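Local coordinates for protein CHAD domain (Ricinus communis, PDB 6QV5) that probably binds inorganic polyphosphate through an all-helical CHAD domain and also binds zinc, at residues Phe30-Leu34 / Ala70-Phe74; Asn36-Ile41 / Val62-Leu67. All coordinates share one frame; numbering follows the deposited sequence.

Contact 1. Residues Phe30-Leu34 / Ala70-Phe74; sequences FPAIL and ALKLF
The aromatic part of this contact is a T-shaped pair in which Phe-30 presents its edge to the face of Phe-74. The ring planes stand at 83° and the centroids lie 4.9 Å apart; CD1 of Phe-30 sits over the centre of the Phe-74 ring, 3.6 Å from Phe-74 CG. With CG of Phe-30 anti to its backbone N (chi1 173°), the ring swings out beside its own carbonyl and brings that edge over its partner. The opposite face of the Phe-74 ring is taken by CD1 of Leu-73. The pair joins helix 26-42 to the C-terminal end of helix 54-73, Phe-74 lying just past it, in the all-helical CHAD domain.

Aliphatic contacts complete it. Ile-33 works at the rim of the Phe-74 ring, its CD1 3.7 Å from Phe-74 CZ and its CG2 3.8 Å from Phe-74 CE2. One turn further back along helix 54-73, the methyl CB of Ala-70 receives Leu-34 CD2 at 3.9 Å, and the same branch of Leu-34 reaches Leu-71 CG at 4.2 Å. Beyond the pair, Phe-174 meets the Phe-74 ring nearly parallel to it, while Trp-159 of helix 147-163 covers both Leu-34 and Leu-71.

No hydrogen bond crosses between residues 30-34 and 70-74, so this end of the helix pair is held by apolar burial and close fit, the T-shaped rings adding a preferred orientation.

Contact 2. Residues Asn36-Ile41 / Val62-Leu67; sequences NCLEHI and VGVRRL
The guanidinium of Arg-66 has SG of Cys-37 over one face and, near its plane at the edge, OD1 of Asn-36; the His-40 ring, its plane turned 65° from the guanidinium, receives CD of Arg-66 at its own edge. Arg-66 NH1 donates to Asn-36 OD1 at 2.8 Å, the N-H...O angle being 146° and the donor tilted from the amide's carbonyl plane. A second, weak bond runs from Arg-66 NH2 to His-40 ND1 at 3.3 Å. A bend at chi3 (76°) turns the end of Arg-66 toward Asn-36 and His-40, along the flank of helix 26-42. Outside the segments, His-40 NE2 is bonded to Gln-59 OE1, fixing the other end of the imidazole, and Asn-36 ND2 is bonded to the carbonyl O of Gln-16.

Helices 26-42 and 54-73 run antiparallel here, consistent with the helical-bundle architecture of CHAD domains, and their short segments approach to 8.1 Å between axes. With no side chain on Gly-63, the backbone of helix 54-73 comes right up to Ile-41 and His-40: Ile-41 CD1 rests 3.5 Å from Gly-63 O, and His-40 ND1 comes within 3.4 Å of Gly-63 CA.

Away from the polar side, Leu-67 spreads its two methyls, CD1 toward Cys-37 CB at 3.8 Å and CD2 toward Ile-41 CD1, also at 3.8 Å. Leu-156 of helix 147-163 covers both Leu-38 and Leu-67.

How the contacts relate
Both contacts join helix 26-42 to helix 54-73, and the segments of contact 2 both fall in the chain between those of contact 1. All the touching residues of contact 1 are buried, as are most of those in contact 2, so neither belongs to the surface; the centre of contact 2 lies about 10 Å from the centre of the chain, that of contact 1 about 16 Å. Their chemistry differs too: the outer one is wholly apolar, whereas the inner one combines leucine and isoleucine packing with a buried arginine served by amide and imidazole. Leu-34 CD2 and Leu-67 CD1, 3.9 Å apart, join the two into one continuous interface.

Contact 1. Residues Phe30-Leu34 / Ala70-Phe74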
# COMPACT_ATOMS: atom_id res chain seq x y z
N PHE A 30 -17.33 8.87 7.13
CA PHE A 30 -16.26 9.65 6.49
C PHE A 30 -15.19 10.14 7.50
O PHE A 30 -14.02 9.83 7.27
CB PHE A 30 -16.85 10.80 5.66
CG PHE A 30 -15.91 11.82 5.07
CD1 PHE A 30 -15.34 11.62 3.82
CD2 PHE A 30 -15.67 13.02 5.72
CE1 PHE A 30 -14.51 12.58 3.25
CE2 PHE A 30 -14.83 13.99 5.15
CZ PHE A 30 -14.26 13.76 3.92
N PRO A 31 -15.52 10.84 8.63
CA PRO A 31 -14.45 11.24 9.56
C PRO A 31 -13.88 10.08 10.37
O PRO A 31 -12.75 10.18 10.85
CB PRO A 31 -15.13 12.28 10.45
CG PRO A 31 -16.56 11.90 10.45
CD PRO A 31 -16.84 11.30 9.10
N ALA A 32 -14.65 8.98 10.52
CA ALA A 32 -14.21 7.78 11.25
C ALA A 32 -13.20 6.99 10.42
O ALA A 32 -12.22 6.50 10.98
CB ALA A 32 -15.40 6.91 11.61
N ILE A 33 -13.43 6.89 9.09
CA ILE A 33 -12.56 6.20 8.12
C ILE A 33 -11.25 6.97 7.94
O ILE A 33 -10.17 6.38 8.09
CB ILE A 33 -13.30 5.93 6.77
CG1 ILE A 33 -14.36 4.81 6.93
CG2 ILE A 33 -12.33 5.60 5.62
CD1 ILE A 33 -15.52 4.87 5.97
N LEU A 34 -11.34 8.29 7.64
CA LEU A 34 -10.16 9.14 7.44
C LEU A 34 -9.37 9.36 8.72
O LEU A 34 -8.14 9.44 8.67
CB LEU A 34 -10.53 10.48 6.79
CG LEU A 34 -10.93 10.46 5.30
CD1 LEU A 34 -11.35 11.83 4.85
CD2 LEU A 34 -9.77 9.99 4.42
N ALA A 70 -8.81 5.84 0.44
CA ALA A 70 -10.01 6.36 1.10
C ALA A 70 -10.43 7.68 0.45
O ALA A 70 -11.63 7.91 0.26
CB ALA A 70 -9.75 6.57 2.59
N LEU A 71 -9.46 8.53 0.07
CA LEU A 71 -9.73 9.81 -0.61
C LEU A 71 -10.21 9.58 -2.05
O LEU A 71 -10.95 10.40 -2.58
CB LEU A 71 -8.50 10.73 -0.59
CG LEU A 71 -8.12 11.32 0.77
CD1 LEU A 71 -6.64 11.63 0.84
CD2 LEU A 71 -8.93 12.56 1.09
N LYS A 72 -9.80 8.45 -2.67
CA LYS A 72 -10.17 8.07 -4.03
C LYS A 72 -11.64 7.64 -4.10
O LYS A 72 -12.33 8.02 -5.05
CB LYS A 72 -9.25 6.96 -4.56
CG LYS A 72 -9.18 6.90 -6.09
CD LYS A 72 -8.00 6.06 -6.59
CE LYS A 72 -6.70 6.83 -6.70
NZ LYS A 72 -6.72 7.83 -7.81
N LEU A 73 -12.12 6.87 -3.10
CA LEU A 73 -13.52 6.43 -3.06
C LEU A 73 -14.46 7.56 -2.63
O LEU A 73 -15.60 7.61 -3.11
CB LEU A 73 -13.73 5.15 -2.22
CG LEU A 73 -13.19 5.11 -0.78
CD1 LEU A 73 -14.29 5.46 0.22
CD2 LEU A 73 -12.64 3.75 -0.45
N PHE A 74 -13.99 8.47 -1.76
CA PHE A 74 -14.75 9.63 -1.28
C PHE A 74 -14.63 10.85 -2.21
O PHE A 74 -15.22 11.88 -1.91
CB PHE A 74 -14.31 10.02 0.15
CG PHE A 74 -14.79 9.16 1.30
CD1 PHE A 74 -16.14 8.96 1.53
CD2 PHE A 74 -13.88 8.62 2.21
CE1 PHE A 74 -16.58 8.19 2.60
CE2 PHE A 74 -14.32 7.84 3.28
CZ PHE A 74 -15.67 7.63 3.47

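Contact 2. Residues Asn36-Ile41 / Val62-Leu67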
# COMPACT_ATOMS: atom_id res chain seq x y z
N ASN A 36 -9.14 7.17 11.18
CA ASN A 36 -8.48 5.88 11.40
C ASN A 36 -7.19 5.83 10.56
O ASN A 36 -6.18 5.30 11.04
CB ASN A 36 -9.42 4.74 11.01
CG ASN A 36 -8.91 3.37 11.37
OD1 ASN A 36 -8.12 2.76 10.64
ND2 ASN A 36 -9.36 2.85 12.50
N CYS A 37 -7.23 6.38 9.33
CA CYS A 37 -6.10 6.45 8.41
C CYS A 37 -5.03 7.40 8.93
O CYS A 37 -3.86 7.05 8.93
CB CYS A 37 -6.56 6.84 7.01
SG CYS A 37 -7.47 5.54 6.14
N LEU A 38 -5.45 8.61 9.38
CA LEU A 38 -4.55 9.62 9.93
C LEU A 38 -3.88 9.16 11.22
O LEU A 38 -2.71 9.44 11.42
CB LEU A 38 -5.25 10.98 10.11
CG LEU A 38 -5.65 11.73 8.83
CD1 LEU A 38 -6.69 12.80 9.13
CD2 LEU A 38 -4.44 12.34 8.13
N GLU A 39 -4.62 8.42 12.08
CA GLU A 39 -4.11 7.86 13.34
C GLU A 39 -3.04 6.79 13.03
O GLU A 39 -2.00 6.77 13.70
CB GLU A 39 -5.25 7.26 14.19
CG GLU A 39 -4.81 6.72 15.54
CD GLU A 39 -5.80 5.81 16.25
OE1 GLU A 39 -6.43 4.96 15.58
OE2 GLU A 39 -5.92 5.93 17.49
N HIS A 40 -3.28 5.96 12.00
CA HIS A 40 -2.36 4.90 11.54
C HIS A 40 -1.01 5.49 11.08
O HIS A 40 0.03 4.88 11.31
CB HIS A 40 -3.03 4.07 10.42
CG HIS A 40 -2.35 2.78 10.09
ND1 HIS A 40 -2.66 2.08 8.93
CD2 HIS A 40 -1.40 2.08 10.76
CE1 HIS A 40 -1.89 1.00 8.93
NE2 HIS A 40 -1.12 0.96 10.02
N ILE A 41 -1.04 6.70 10.49
CA ILE A 41 0.15 7.43 10.03
C ILE A 41 0.86 8.08 11.24
O ILE A 41 2.05 7.85 11.44
CB ILE A 41 -0.23 8.48 8.93
CG1 ILE A 41 -0.84 7.80 7.69
CG2 ILE A 41 0.96 9.36 8.54
CD1 ILE A 41 -1.74 8.68 6.82
N VAL A 62 1.76 1.94 4.78
CA VAL A 62 0.44 1.31 4.59
C VAL A 62 -0.66 2.32 4.95
O VAL A 62 -1.65 2.44 4.22
CB VAL A 62 0.32 -0.05 5.33
CG1 VAL A 62 -1.14 -0.51 5.46
CG2 VAL A 62 1.15 -1.12 4.64
N GLY A 63 -0.44 3.08 6.03
CA GLY A 63 -1.34 4.13 6.50
C GLY A 63 -1.56 5.22 5.47
O GLY A 63 -2.69 5.71 5.32
N VAL A 64 -0.48 5.60 4.75
CA VAL A 64 -0.50 6.61 3.69
C VAL A 64 -1.29 6.06 2.49
O VAL A 64 -2.13 6.78 1.93
CB VAL A 64 0.93 7.10 3.32
CG1 VAL A 64 0.94 7.97 2.06
CG2 VAL A 64 1.57 7.85 4.48
N ARG A 65 -1.05 4.78 2.13
CA ARG A 65 -1.75 4.07 1.04
C ARG A 65 -3.24 3.95 1.33
O ARG A 65 -4.05 4.17 0.43
CB ARG A 65 -1.14 2.68 0.81
CG ARG A 65 0.01 2.68 -0.16
CD ARG A 65 0.21 1.29 -0.74
NE ARG A 65 1.58 1.10 -1.23
CZ ARG A 65 2.57 0.61 -0.50
NH1 ARG A 65 2.36 0.24 0.75
NH2 ARG A 65 3.78 0.47 -1.03
N ARG A 66 -3.60 3.61 2.59
CA ARG A 66 -4.99 3.48 3.07
C ARG A 66 -5.71 4.82 2.98
O ARG A 66 -6.88 4.86 2.59
CB ARG A 66 -5.03 2.95 4.51
CG ARG A 66 -4.81 1.45 4.63
CD ARG A 66 -4.79 0.98 6.07
NE ARG A 66 -6.13 0.93 6.66
CZ ARG A 66 -6.57 1.77 7.59
NH1 ARG A 66 -7.80 1.66 8.06
NH2 ARG A 66 -5.78 2.73 8.06
N LEU A 67 -5.01 5.92 3.32
CA LEU A 67 -5.53 7.29 3.26
C LEU A 67 -5.81 7.71 1.81
O LEU A 67 -6.89 8.25 1.55
CB LEU A 67 -4.54 8.26 3.94
CG LEU A 67 -4.93 9.75 3.97
CD1 LEU A 67 -5.94 10.05 5.06
CD2 LEU A 67 -3.70 10.62 4.15